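Local coordinates for protein endoglucanase A (Clostridium longisporum, PDB 6Q1I) that hydrolyses internal beta-1,4-glucosidic bonds in barley beta-glucan, lichenan and carboxymethylcellulose, acts on xylan as well, and prefers the longer cello-oligosaccharides, at residues His234-Tyr239 against Glu328-Leu333; Asn251-Ser256 against Ala300-Thr305; Asn320-Asn325 against Asn339-Asp344. One frame throughout, in Å; residues are numbered along the deposited sequence.

All three contacts lie on the same side of the family 5 catalytic barrel, around the segments that follow its last three strands. Contact 1 is the deepest, its centre about 12 Å from the centre of the chain, and sits beside the active site. Contacts 2 and 3 lie farther out, at about 21 and 20 Å, away from that site. Contacts 1 and 3 share the long connection between strand 314-318 and helix 343-356, and Leu-332 O lies 2.7 Å from Tyr-341 N. Contact 2 ties helix 293-309 to the 251-256 loop. Contacts 1 and 2 pair aromatic rings obliquely. Contact 3, at the surface, adds a hydroxyl-amide bond and a water.

Contact 1: residues His234-Tyr239 against Glu328-Leu333; sequences HAYSPY and ETFGLL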
ATOM      1  N   HIS A 234       3.343   3.770   5.612  1.00  6.34           N
ATOM      2  CA  HIS A 234       4.288   3.855   4.505  1.00  6.65           C
ATOM      3  C   HIS A 234       5.537   4.533   5.040  1.00  8.06           C
ATOM      4  O   HIS A 234       5.449   5.491   5.815  1.00  9.80           O
ATOM      5  CB  HIS A 234       3.681   4.637   3.343  1.00  6.95           C
ATOM      6  CG  HIS A 234       2.444   3.999   2.801  1.00  6.51           C
ATOM      7  ND1 HIS A 234       1.596   4.635   1.928  1.00  7.10           N
ATOM      8  CD2 HIS A 234       1.901   2.781   3.031  1.00  6.98           C
ATOM      9  CE1 HIS A 234       0.576   3.844   1.650  1.00  6.79           C
ATOM     10  NE2 HIS A 234       0.740   2.710   2.303  1.00  7.32           N
ATOM     11  N   ALA A 235       6.703   4.006   4.672  1.00  7.05           N
ATOM     12  CA  ALA A 235       7.944   4.462   5.308  1.00  7.41           C
ATOM     13  C   ALA A 235       9.074   4.408   4.277  1.00  7.01           C
ATOM     14  O   ALA A 235       9.869   3.460   4.205  1.00  8.00           O
ATOM     15  CB  ALA A 235       8.262   3.633   6.551  1.00  8.06           C
ATOM     16  N   TYR A 236       9.146   5.465   3.471  1.00  7.92           N
ATOM     17  CA  TYR A 236      10.224   5.661   2.504  1.00  8.20           C
ATOM     18  C   TYR A 236      11.403   6.251   3.272  1.00  8.43           C
ATOM     19  O   TYR A 236      11.698   7.447   3.213  1.00 10.49           O
ATOM     20  CB  TYR A 236       9.755   6.582   1.395  1.00  9.30           C
ATOM     21  CG  TYR A 236       8.693   5.998   0.489  1.00  8.04           C
ATOM     22  CD1 TYR A 236       7.337   6.163   0.760  1.00  7.62           C
ATOM     23  CD2 TYR A 236       9.045   5.295  -0.652  1.00  8.35           C
ATOM     24  CE1 TYR A 236       6.379   5.651  -0.083  1.00  7.76           C
ATOM     25  CE2 TYR A 236       8.098   4.790  -1.500  1.00  7.95           C
ATOM     26  CZ  TYR A 236       6.765   4.958  -1.217  1.00  7.55           C
ATOM     27  OH  TYR A 236       5.826   4.461  -2.086  1.00  8.91           O
ATOM     28  N   SER A 237      12.101   5.373   3.987  1.00  8.83           N
ATOM     29  CA  SER A 237      13.059   5.811   4.978  0.51  9.00           C
ATOM     30  C   SER A 237      14.464   5.347   4.643  1.00  9.03           C
ATOM     31  O   SER A 237      14.654   4.271   4.070  1.00 10.19           O
ATOM     32  CB  SER A 237      12.669   5.247   6.345  0.51 10.97           C
ATOM     33  OG  SER A 237      11.369   5.700   6.666  0.51 12.07           O
ATOM     34  N   PRO A 238      15.482   6.162   4.977  1.00  9.73           N
ATOM     35  CA  PRO A 238      15.369   7.523   5.520  1.00 10.33           C
ATOM     36  C   PRO A 238      15.034   8.499   4.381  1.00 10.69           C
ATOM     37  O   PRO A 238      15.593   8.385   3.290  1.00 11.22           O
ATOM     38  CB  PRO A 238      16.750   7.775   6.118  1.00 10.91           C
ATOM     39  CG  PRO A 238      17.677   6.935   5.264  1.00 11.18           C
ATOM     40  CD  PRO A 238      16.887   5.731   4.842  1.00 10.29           C
ATOM     41  N   TYR A 239      14.125   9.435   4.660  1.00 10.62           N
ATOM     42  CA  TYR A 239      13.513  10.280   3.634  1.00 11.47           C
ATOM     43  C   TYR A 239      14.527  10.969   2.721  1.00 10.77           C
ATOM     44  O   TYR A 239      14.357  10.989   1.498  1.00 11.13           O
ATOM     45  CB  TYR A 239      12.616  11.316   4.324  1.00 14.10           C
ATOM     46  CG  TYR A 239      12.099  12.382   3.396  1.00 16.51           C
ATOM     47  CD1 TYR A 239      11.033  12.132   2.558  1.00 19.57           C
ATOM     48  CD2 TYR A 239      12.692  13.637   3.347  1.00 18.52           C
ATOM     49  CE1 TYR A 239      10.563  13.103   1.693  1.00 21.43           C
ATOM     50  CE2 TYR A 239      12.235  14.611   2.491  1.00 22.14           C
ATOM     51  CZ  TYR A 239      11.171  14.337   1.664  1.00 22.52           C
ATOM     52  OH  TYR A 239      10.706  15.304   0.806  1.00 27.64           O
ATOM     53  N   GLU A 328      10.725  10.209  -7.912  0.53 11.41           N
ATOM     54  CA  GLU A 328       9.751   9.115  -7.856  0.53 11.21           C
ATOM     55  C   GLU A 328      10.134   7.940  -8.753  0.53 10.19           C
ATOM     56  O   GLU A 328       9.272   7.187  -9.217  0.53 10.75           O
ATOM     57  CB  GLU A 328       8.331   9.611  -8.146  0.53 13.34           C
ATOM     58  CG  GLU A 328       7.848  10.650  -7.133  0.53 18.34           C
ATOM     59  CD  GLU A 328       7.605  10.057  -5.749  0.53 21.66           C
ATOM     60  OE1 GLU A 328       6.637   9.284  -5.607  0.53 24.02           O
ATOM     61  OE2 GLU A 328       8.382  10.353  -4.808  0.53 21.72           O
ATOM     62  N   THR A 329      11.433   7.740  -8.969  1.00 10.03           N
ATOM     63  CA  THR A 329      11.912   6.674  -9.850  1.00  9.59           C
ATOM     64  C   THR A 329      12.200   5.402  -9.047  1.00  9.32           C
ATOM     65  O   THR A 329      13.346   5.000  -8.819  1.00 10.01           O
ATOM     66  CB  THR A 329      13.134   7.154 -10.623  1.00 10.03           C
ATOM     67  OG1 THR A 329      14.048   7.786  -9.715  1.00 11.30           O
ATOM     68  CG2 THR A 329      12.711   8.114 -11.716  1.00 11.34           C
ATOM     69  N   PHE A 330      11.107   4.741  -8.650  1.00  9.54           N
ATOM     70  CA  PHE A 330      11.141   3.558  -7.799  1.00  9.90           C
ATOM     71  C   PHE A 330      11.137   2.247  -8.590  1.00  9.68           C
ATOM     72  O   PHE A 330      11.110   1.167  -7.992  1.00 10.83           O
ATOM     73  CB  PHE A 330       9.930   3.571  -6.846  1.00  9.69           C
ATOM     74  CG  PHE A 330       9.954   4.678  -5.807  1.00  9.84           C
ATOM     75  CD1 PHE A 330      10.771   4.583  -4.698  1.00  8.59           C
ATOM     76  CD2 PHE A 330       9.126   5.780  -5.915  1.00  9.12           C
ATOM     77  CE1 PHE A 330      10.793   5.565  -3.735  1.00  9.40           C
ATOM     78  CE2 PHE A 330       9.140   6.772  -4.950  1.00  9.80           C
ATOM     79  CZ  PHE A 330       9.967   6.661  -3.852  1.00  9.30           C
ATOM     80  N   GLY A 331      11.184   2.316  -9.917  1.00  9.45           N
ATOM     81  CA  GLY A 331      10.985   1.120 -10.716  1.00  9.58           C
ATOM     82  C   GLY A 331      12.080   0.087 -10.517  1.00  9.02           C
ATOM     83  O   GLY A 331      13.273   0.407 -10.496  1.00 10.77           O
ATOM     84  N   LEU A 332      11.662  -1.180 -10.426  1.00  9.22           N
ATOM     85  CA  LEU A 332      12.585  -2.309 -10.342  1.00 10.41           C
ATOM     86  C   LEU A 332      12.404  -3.320 -11.464  1.00 10.43           C
ATOM     87  O   LEU A 332      13.399  -3.788 -12.027  1.00 11.85           O
ATOM     88  CB  LEU A 332      12.465  -3.029  -8.987  1.00 11.96           C
ATOM     89  CG  LEU A 332      12.988  -2.273  -7.769  1.00 13.39           C
ATOM     90  CD1 LEU A 332      12.856  -3.146  -6.538  1.00 13.68           C
ATOM     91  CD2 LEU A 332      14.439  -1.812  -7.946  1.00 15.57           C
ATOM     92  N   LEU A 333      11.173  -3.709 -11.776  1.00 10.33           N
ATOM     93  CA  LEU A 333      10.888  -4.625 -12.874  1.00 10.19           C
ATOM     94  C   LEU A 333      10.534  -3.823 -14.121  1.00 10.33           C
ATOM     95  O   LEU A 333       9.590  -3.034 -14.105  1.00 11.01           O
ATOM     96  CB  LEU A 333       9.718  -5.548 -12.525  1.00 11.04           C
ATOM     97  CG  LEU A 333       9.274  -6.485 -13.651  1.00 12.60           C
ATOM     98  CD1 LEU A 333      10.362  -7.514 -13.946  1.00 14.91           C
ATOM     99  CD2 LEU A 333       7.959  -7.166 -13.296  1.00 15.21           C
TER
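Tyr-236 and Phe-330 meet ring against ring, and they carry the whole contact between these two segments. In Tyr-236 the bond to CB points toward the other segment. Its CG stands anti to the carbonyl carbon (chi1 -68°), which carries the ring over to Phe-330. One side of the ring does the touching. Tyr-236 CD2 lies 3.6 Å from Phe-330 CE1, and Tyr-236 CE2 lies 3.5 Å from Phe-330 CZ. CE2 sits over one face of the Phe-330 ring. The two planes are 48° apart and the centroids of the Tyr-236 and Phe-330 rings 5.0 Å apart, so the pair is neither a parallel stack nor a T-shape.

The segments belong to the connections that follow strands 229-234 and 314-318, on the C-terminal side of the eight-stranded TIM barrel, where family 5 enzymes keep their active site. At the tip, Tyr-236 OH makes a weak hydrogen bond to Gln-284 NE2. Gln-284 is changed in this structure and holds the position assigned by similarity to the nucleophile. The Tyr-236 side chain also touches Trp-317 of strand 314-318. Phe-330 rests in turn on Ile-288.

Contact 2: residues Asn251-Ser256 against Ala300-Thr305; sequences NTWGSS and AEYYVT
Trp-253 reaches from its loop to Tyr-302 on helix 293-309, and the far end of the indole makes the contact. Trp-253 CH2 lies 3.7 Å from Tyr-302 CB and 3.8 Å from Tyr-302 CG. Trp-253 CZ3 is 3.9 Å from Tyr-302 CB. The indole therefore packs at the root of the tyrosine side chain, where the phenol leaves the helix. The two side chains cross at about a right angle. The six-membered rings of Trp-253 and Tyr-302 are inclined by 51°, with centroids 5.8 Å apart, and meet obliquely.

This is the tight part. Trp-253 is buried, with Phe-241 and Leu-299 also against it. Both Trp-253 and Tyr-302 touch Lys-259 of helix 256-275, so the pair joins two barrel helices and the loop leading into one of them. The loose side lies along the rest of the loop, where Asn-251, Thr-252 and Ser-256 are exposed. Ser-255 is the N-cap of helix 256-275, its OG bonded to Asp-258 N.

Tyr-302 is partly exposed. With CG anti to the backbone N (chi1 -167°), the phenol carries its hydroxyl beyond the indole to a hydrogen bond with Asp-263 OD2. The tyrosine thus meets the loop by apolar packing, without a directional bond, while the bond to Asp-263 helps fix where the phenol lies.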
ATOM      1  N   ASN A 251      22.660  10.670  -1.101  1.00 16.03           N
ATOM      2  CA  ASN A 251      22.742   9.575  -2.064  1.00 15.38           C
ATOM      3  C   ASN A 251      23.582   8.392  -1.594  1.00 15.04           C
ATOM      4  O   ASN A 251      23.834   7.479  -2.389  1.00 15.19           O
ATOM      5  CB  ASN A 251      23.210  10.056  -3.444  1.00 16.82           C
ATOM      6  CG  ASN A 251      24.633  10.570  -3.438  1.00 20.06           C
ATOM      7  OD1 ASN A 251      25.317  10.534  -2.418  1.00 22.84           O
ATOM      8  ND2 ASN A 251      25.092  11.043  -4.589  1.00 23.18           N
ATOM      9  N   THR A 252      23.982   8.361  -0.326  1.00 15.18           N
ATOM     10  CA  THR A 252      24.691   7.229   0.246  1.00 15.83           C
ATOM     11  C   THR A 252      23.958   6.752   1.492  1.00 14.18           C
ATOM     12  O   THR A 252      23.285   7.529   2.172  1.00 15.35           O
ATOM     13  CB  THR A 252      26.135   7.608   0.610  1.00 19.90           C
ATOM     14  OG1 THR A 252      26.116   8.726   1.501  1.00 23.47           O
ATOM     15  CG2 THR A 252      26.938   7.969  -0.634  1.00 21.56           C
ATOM     16  N   TRP A 253      24.103   5.460   1.783  1.00 13.29           N
ATOM     17  CA  TRP A 253      23.472   4.846   2.940  1.00 13.15           C
ATOM     18  C   TRP A 253      24.300   3.648   3.384  1.00 14.66           C
ATOM     19  O   TRP A 253      24.811   2.897   2.546  1.00 16.84           O
ATOM     20  CB  TRP A 253      22.051   4.359   2.613  1.00 13.58           C
ATOM     21  CG  TRP A 253      21.283   3.990   3.851  1.00 12.17           C
ATOM     22  CD1 TRP A 253      20.462   4.808   4.561  1.00 11.81           C
ATOM     23  CD2 TRP A 253      21.295   2.732   4.542  1.00 11.90           C
ATOM     24  NE1 TRP A 253      19.953   4.145   5.647  1.00 11.89           N
ATOM     25  CE2 TRP A 253      20.442   2.866   5.657  1.00 11.64           C
ATOM     26  CE3 TRP A 253      21.933   1.509   4.325  1.00 12.99           C
ATOM     27  CZ2 TRP A 253      20.219   1.826   6.557  1.00 12.79           C
ATOM     28  CZ3 TRP A 253      21.705   0.476   5.214  1.00 13.18           C
ATOM     29  CH2 TRP A 253      20.862   0.642   6.321  1.00 13.13           C
ATOM     30  N   GLY A 254      24.422   3.471   4.704  1.00 15.60           N
ATOM     31  CA  GLY A 254      25.050   2.278   5.241  1.00 18.16           C
ATOM     32  C   GLY A 254      25.897   2.432   6.493  1.00 18.70           C
ATOM     33  O   GLY A 254      26.519   1.459   6.919  1.00 20.14           O
ATOM     34  N   SER A 255      25.932   3.617   7.100  1.00 18.16           N
ATOM     35  CA  SER A 255      26.720   3.817   8.307  1.00 19.30           C
ATOM     36  C   SER A 255      26.048   3.166   9.514  1.00 18.63           C
ATOM     37  O   SER A 255      24.882   2.755   9.474  1.00 17.60           O
ATOM     38  CB  SER A 255      26.880   5.308   8.592  1.00 18.84           C
ATOM     39  OG  SER A 255      25.641   5.881   8.969  1.00 18.82           O
ATOM     40  N   SER A 256      26.807   3.093  10.613  1.00 21.19           N
ATOM     41  CA  SER A 256      26.245   2.621  11.873  1.00 21.52           C
ATOM     42  C   SER A 256      25.059   3.473  12.296  1.00 19.80           C
ATOM     43  O   SER A 256      24.046   2.947  12.773  1.00 20.02           O
ATOM     44  CB  SER A 256      27.324   2.640  12.960  1.00 25.77           C
ATOM     45  OG  SER A 256      28.317   1.672  12.693  1.00 32.52           O
ATOM     46  N   ALA A 300      18.067  -1.661   0.954  1.00  8.97           N
ATOM     47  CA  ALA A 300      17.022  -2.647   0.696  1.00  9.95           C
ATOM     48  C   ALA A 300      17.218  -3.898   1.546  1.00  8.77           C
ATOM     49  O   ALA A 300      16.272  -4.391   2.170  1.00 10.25           O
ATOM     50  CB  ALA A 300      17.011  -3.010  -0.792  1.00 10.52           C
ATOM     51  N   GLU A 301      18.438  -4.435   1.576  1.00  9.22           N
ATOM     52  CA  GLU A 301      18.664  -5.654   2.343  1.00  9.94           C
ATOM     53  C   GLU A 301      18.482  -5.398   3.831  1.00 10.17           C
ATOM     54  O   GLU A 301      17.826  -6.176   4.532  1.00 10.49           O
ATOM     55  CB  GLU A 301      20.057  -6.236   2.097  1.00 10.83           C
ATOM     56  CG  GLU A 301      20.231  -7.533   2.890  1.00 12.18           C
ATOM     57  CD  GLU A 301      21.605  -8.155   2.802  1.00 14.29           C
ATOM     58  OE1 GLU A 301      22.446  -7.671   2.022  1.00 16.85           O
ATOM     59  OE2 GLU A 301      21.831  -9.150   3.521  1.00 15.39           O
ATOM     60  N   TYR A 302      19.066  -4.313   4.336  1.00 10.04           N
ATOM     61  CA  TYR A 302      18.998  -4.062   5.769  1.00 10.55           C
ATOM     62  C   TYR A 302      17.561  -3.820   6.202  1.00  9.91           C
ATOM     63  O   TYR A 302      17.115  -4.337   7.233  1.00 10.28           O
ATOM     64  CB  TYR A 302      19.875  -2.871   6.146  1.00 11.35           C
ATOM     65  CG  TYR A 302      20.076  -2.794   7.638  1.00 11.76           C
ATOM     66  CD1 TYR A 302      21.153  -3.439   8.236  1.00 13.90           C
ATOM     67  CD2 TYR A 302      19.174  -2.130   8.460  1.00 12.48           C
ATOM     68  CE1 TYR A 302      21.335  -3.405   9.591  1.00 15.17           C
ATOM     69  CE2 TYR A 302      19.359  -2.090   9.829  1.00 14.41           C
ATOM     70  CZ  TYR A 302      20.439  -2.737  10.381  1.00 15.68           C
ATOM     71  OH  TYR A 302      20.656  -2.723  11.737  1.00 18.53           O
ATOM     72  N   TYR A 303      16.820  -3.044   5.412  1.00  8.90           N
ATOM     73  CA  TYR A 303      15.431  -2.733   5.725  1.00  8.63           C
ATOM     74  C   TYR A 303      14.593  -4.000   5.820  1.00  8.45           C
ATOM     75  O   TYR A 303      13.877  -4.207   6.803  1.00  9.11           O
ATOM     76  CB  TYR A 303      14.906  -1.785   4.647  1.00  9.31           C
ATOM     77  CG  TYR A 303      13.615  -1.040   4.921  1.00  8.72           C
ATOM     78  CD1 TYR A 303      12.431  -1.708   5.231  1.00  9.50           C
ATOM     79  CD2 TYR A 303      13.560   0.343   4.789  1.00  8.95           C
ATOM     80  CE1 TYR A 303      11.253  -1.022   5.437  1.00  9.13           C
ATOM     81  CE2 TYR A 303      12.375   1.037   4.980  1.00  8.29           C
ATOM     82  CZ  TYR A 303      11.229   0.350   5.319  1.00  8.60           C
ATOM     83  OH  TYR A 303      10.039   1.019   5.520  1.00  9.20           O
ATOM     84  N   VAL A 304      14.665  -4.863   4.806  1.00  9.06           N
ATOM     85  CA  VAL A 304      13.858  -6.079   4.825  1.00  9.17           C
ATOM     86  C   VAL A 304      14.267  -6.983   5.981  1.00  9.34           C
ATOM     87  O   VAL A 304      13.412  -7.555   6.661  1.00  9.37           O
ATOM     88  CB  VAL A 304      13.920  -6.808   3.469  1.00  9.12           C
ATOM     89  CG1 VAL A 304      13.177  -8.118   3.552  1.00 10.20           C
ATOM     90  CG2 VAL A 304      13.337  -5.940   2.367  1.00  9.39           C
ATOM     91  N   THR A 305      15.571  -7.145   6.217  1.00  9.54           N
ATOM     92  CA  THR A 305      16.020  -7.983   7.328  1.00 10.21           C
ATOM     93  C   THR A 305      15.497  -7.447   8.654  1.00  9.52           C
ATOM     94  O   THR A 305      14.947  -8.192   9.468  1.00 10.32           O
ATOM     95  CB  THR A 305      17.551  -8.059   7.372  1.00 11.67           C
ATOM     96  OG1 THR A 305      18.063  -8.600   6.150  1.00 13.74           O
ATOM     97  CG2 THR A 305      18.013  -8.953   8.515  1.00 12.28           C
TER

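Contact 3: residues Asn320-Asn325 against Asn339-Asp344; sequences NYAETN and NWYFSD
The long connection after the last barrel strand, 314-318, folds back on itself at the start of the C-terminal helix 343-356, where Tyr-341 meets Asn-320 and Ala-322. Tyr-341 is the centre of the contact and is held at a face and at its hydroxyl. Over one face sits the methyl group of Ala-322. Ala-322 CB is 3.7 Å from the centroid of the Tyr-341 ring and 16° off the ring normal, a CH-pi contact. Ala-322 CB also touches Phe-342 CE2 at 4.1 Å, so this small residue fits against two aromatic side chains.

Tyr-341 OH donates to Asn-320 OD1 at 2.7 Å. The donor stands above the carbonyl plane, 53° out of it. Asn-320 has its CG anti to the backbone N (chi1 -170°), which brings OD1 to the edge of the Tyr-341 ring. A water accepts from Ala-322 N at 2.9 Å and gives a weak bond to Tyr-341 OH at 3.3 Å.

The amide of Asn-320 has further partners: OD1 also accepts a hydrogen bond from Arg-335 N, and ND2 donates to Asn-53 OD1. Phe-342 is the N-cap residue of helix 343-356. Its ring leans on Thr-293 and makes a cation-pi contact with Arg-296, both on helix 293-309. Two residues earlier, Trp-340 packs on helix 58-67, so the lead-in to the C-terminal helix lies between these two barrel helices.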
ATOM      1  N   ASN A 320       7.350   1.174 -12.189  1.00  8.95           N
ATOM      2  CA  ASN A 320       7.915   0.929 -13.516  1.00  9.97           C
ATOM      3  C   ASN A 320       8.600   2.164 -14.088  1.00  9.56           C
ATOM      4  O   ASN A 320       8.756   2.273 -15.303  1.00 11.14           O
ATOM      5  CB  ASN A 320       6.853   0.376 -14.473  1.00 10.08           C
ATOM      6  CG  ASN A 320       7.426  -0.122 -15.790  1.00 10.72           C
ATOM      7  OD1 ASN A 320       8.489  -0.754 -15.849  1.00 11.59           O
ATOM      8  ND2 ASN A 320       6.685   0.132 -16.860  1.00 11.70           N
ATOM      9  N   TYR A 321       9.042   3.081 -13.226  1.00  9.80           N
ATOM     10  CA  TYR A 321       9.684   4.328 -13.653  1.00 10.01           C
ATOM     11  C   TYR A 321      11.072   4.388 -13.028  1.00 10.32           C
ATOM     12  O   TYR A 321      11.203   4.473 -11.802  1.00 10.84           O
ATOM     13  CB  TYR A 321       8.827   5.534 -13.248  1.00 10.89           C
ATOM     14  CG  TYR A 321       9.336   6.882 -13.718  1.00 12.52           C
ATOM     15  CD1 TYR A 321       9.734   7.082 -15.036  1.00 15.47           C
ATOM     16  CD2 TYR A 321       9.384   7.968 -12.851  1.00 13.95           C
ATOM     17  CE1 TYR A 321      10.192   8.319 -15.466  1.00 17.78           C
ATOM     18  CE2 TYR A 321       9.830   9.205 -13.276  1.00 16.06           C
ATOM     19  CZ  TYR A 321      10.232   9.377 -14.583  1.00 18.54           C
ATOM     20  OH  TYR A 321      10.684  10.611 -15.010  1.00 22.65           O
ATOM     21  N   ALA A 322      12.111   4.349 -13.863  1.00 11.40           N
ATOM     22  CA  ALA A 322      13.468   4.176 -13.360  1.00 12.71           C
ATOM     23  C   ALA A 322      14.457   5.158 -13.975  1.00 13.69           C
ATOM     24  O   ALA A 322      15.668   4.940 -13.878  1.00 14.70           O
ATOM     25  CB  ALA A 322      13.941   2.737 -13.582  1.00 13.82           C
ATOM     26  N   GLU A 323      13.970   6.249 -14.560  1.00 13.78           N
ATOM     27  CA  GLU A 323      14.847   7.181 -15.254  0.57 15.27           C
ATOM     28  C   GLU A 323      15.845   7.816 -14.293  1.00 16.34           C
ATOM     29  O   GLU A 323      15.489   8.285 -13.210  1.00 16.30           O
ATOM     30  CB  GLU A 323      14.015   8.253 -15.958  0.57 16.75           C
ATOM     31  CG  GLU A 323      13.270   7.731 -17.174  0.57 19.63           C
ATOM     32  CD  GLU A 323      14.207   7.190 -18.238  0.57 23.37           C
ATOM     33  OE1 GLU A 323      15.123   7.929 -18.654  0.57 25.60           O
ATOM     34  OE2 GLU A 323      14.041   6.023 -18.647  0.57 25.38           O
ATOM     35  N   THR A 324      17.108   7.821 -14.692  1.00 19.72           N
ATOM     36  CA  THR A 324      18.150   8.329 -13.817  1.00 23.15           C
ATOM     37  C   THR A 324      17.885   9.781 -13.436  1.00 23.85           C
ATOM     38  O   THR A 324      17.488  10.600 -14.271  1.00 24.86           O
ATOM     39  CB  THR A 324      19.496   8.222 -14.524  1.00 28.29           C
ATOM     40  OG1 THR A 324      20.540   8.546 -13.599  1.00 32.63           O
ATOM     41  CG2 THR A 324      19.544   9.181 -15.722  1.00 29.80           C
ATOM     42  N   ASN A 325      18.074  10.083 -12.144  1.00 23.20           N
ATOM     43  CA  ASN A 325      18.079  11.442 -11.596  1.00 25.06           C
ATOM     44  C   ASN A 325      16.736  12.165 -11.719  1.00 25.66           C
ATOM     45  O   ASN A 325      16.686  13.397 -11.698  1.00 29.53           O
ATOM     46  CB  ASN A 325      19.207  12.286 -12.198  1.00 26.31           C
ATOM     47  CG  ASN A 325      20.592  11.727 -11.887  1.00 28.35           C
ATOM     48  OD1 ASN A 325      20.869  11.290 -10.764  1.00 29.34           O
ATOM     49  ND2 ASN A 325      21.467  11.737 -12.885  1.00 29.53           N
ATOM     50  N   ASN A 339      12.894  -7.918 -17.755  1.00 16.37           N
ATOM     51  CA  ASN A 339      14.179  -7.827 -17.078  1.00 16.33           C
ATOM     52  C   ASN A 339      14.072  -6.801 -15.951  1.00 14.45           C
ATOM     53  O   ASN A 339      13.149  -5.993 -15.911  1.00 14.91           O
ATOM     54  CB  ASN A 339      15.273  -7.388 -18.059  1.00 21.18           C
ATOM     55  CG  ASN A 339      15.543  -8.410 -19.151  1.00 28.05           C
ATOM     56  OD1 ASN A 339      15.457  -9.618 -18.932  1.00 29.02           O
ATOM     57  ND2 ASN A 339      15.882  -7.922 -20.337  1.00 32.47           N
ATOM     58  N   TRP A 340      15.038  -6.825 -15.042  1.00 14.21           N
ATOM     59  CA  TRP A 340      15.065  -5.889 -13.923  1.00 13.29           C
ATOM     60  C   TRP A 340      15.841  -4.638 -14.311  1.00 13.86           C
ATOM     61  O   TRP A 340      16.898  -4.720 -14.938  1.00 16.30           O
ATOM     62  CB  TRP A 340      15.716  -6.532 -12.688  1.00 13.67           C
ATOM     63  CG  TRP A 340      15.063  -7.798 -12.320  1.00 14.40           C
ATOM     64  CD1 TRP A 340      15.449  -9.045 -12.689  1.00 16.14           C
ATOM     65  CD2 TRP A 340      13.873  -7.958 -11.542  1.00 14.34           C
ATOM     66  NE1 TRP A 340      14.581  -9.977 -12.195  1.00 16.60           N
ATOM     67  CE2 TRP A 340      13.603  -9.337 -11.481  1.00 15.31           C
ATOM     68  CE3 TRP A 340      13.016  -7.072 -10.884  1.00 14.22           C
ATOM     69  CZ2 TRP A 340      12.511  -9.852 -10.801  1.00 16.95           C
ATOM     70  CZ3 TRP A 340      11.933  -7.592 -10.196  1.00 15.37           C
ATOM     71  CH2 TRP A 340      11.692  -8.966 -10.167  1.00 15.70           C
ATOM     72  N   TYR A 341      15.307  -3.476 -13.939  1.00 12.28           N
ATOM     73  CA  TYR A 341      16.077  -2.244 -14.060  1.00 13.28           C
ATOM     74  C   TYR A 341      17.320  -2.298 -13.177  1.00 12.56           C
ATOM     75  O   TYR A 341      18.388  -1.805 -13.560  1.00 15.25           O
ATOM     76  CB  TYR A 341      15.227  -1.044 -13.631  1.00 12.77           C
ATOM     77  CG  TYR A 341      14.053  -0.697 -14.514  1.00 11.58           C
ATOM     78  CD1 TYR A 341      14.239  -0.205 -15.799  1.00 12.46           C
ATOM     79  CD2 TYR A 341      12.756  -0.830 -14.038  1.00 11.64           C
ATOM     80  CE1 TYR A 341      13.155   0.126 -16.594  1.00 12.66           C
ATOM     81  CE2 TYR A 341      11.671  -0.494 -14.820  1.00 11.46           C
ATOM     82  CZ  TYR A 341      11.876  -0.022 -16.098  1.00 11.92           C
ATOM     83  OH  TYR A 341      10.794   0.312 -16.886  1.00 13.31           O
ATOM     84  N   PHE A 342      17.189  -2.880 -11.972  1.00 12.66           N
ATOM     85  CA  PHE A 342      18.261  -2.977 -10.976  1.00 12.84           C
ATOM     86  C   PHE A 342      18.187  -4.360 -10.323  1.00 13.62           C
ATOM     87  O   PHE A 342      17.610  -4.543  -9.247  1.00 13.24           O
ATOM     88  CB  PHE A 342      18.155  -1.852  -9.936  1.00 14.10           C
ATOM     89  CG  PHE A 342      18.246  -0.486 -10.538  1.00 15.14           C
ATOM     90  CD1 PHE A 342      19.476   0.030 -10.902  1.00 17.25           C
ATOM     91  CD2 PHE A 342      17.109   0.274 -10.769  1.00 14.90           C
ATOM     92  CE1 PHE A 342      19.577   1.274 -11.486  1.00 19.23           C
ATOM     93  CE2 PHE A 342      17.203   1.524 -11.357  1.00 15.70           C
ATOM     94  CZ  PHE A 342      18.444   2.022 -11.713  1.00 17.52           C
ATOM     95  N   SER A 343      18.788  -5.354 -10.979  1.00 14.91           N
ATOM     96  CA  SER A 343      18.786  -6.697 -10.413  0.60 14.60           C
ATOM     97  C   SER A 343      19.451  -6.727  -9.043  1.00 13.82           C
ATOM     98  O   SER A 343      19.064  -7.536  -8.197  1.00 13.92           O
ATOM     99  CB  SER A 343      19.452  -7.687 -11.373  0.60 17.27           C
ATOM    100  OG  SER A 343      20.801  -7.343 -11.599  0.60 17.81           O
ATOM    101  N   ASP A 344      20.446  -5.857  -8.801  1.00 13.58           N
ATOM    102  CA  ASP A 344      21.122  -5.869  -7.504  1.00 13.77           C
ATOM    103  C   ASP A 344      20.178  -5.465  -6.376  1.00 12.66           C
ATOM    104  O   ASP A 344      20.321  -5.945  -5.244  1.00 12.96           O
ATOM    105  CB  ASP A 344      22.340  -4.932  -7.502  1.00 16.55           C
ATOM    106  CG  ASP A 344      23.513  -5.451  -8.333  1.00 22.49           C
ATOM    107  OD1 ASP A 344      23.572  -6.655  -8.651  1.00 23.66           O
ATOM    108  OD2 ASP A 344      24.395  -4.626  -8.645  1.00 26.57           O
TER
HETATM  109  O   HOH W   1      11.576   3.555 -16.614  1.00 18.92           O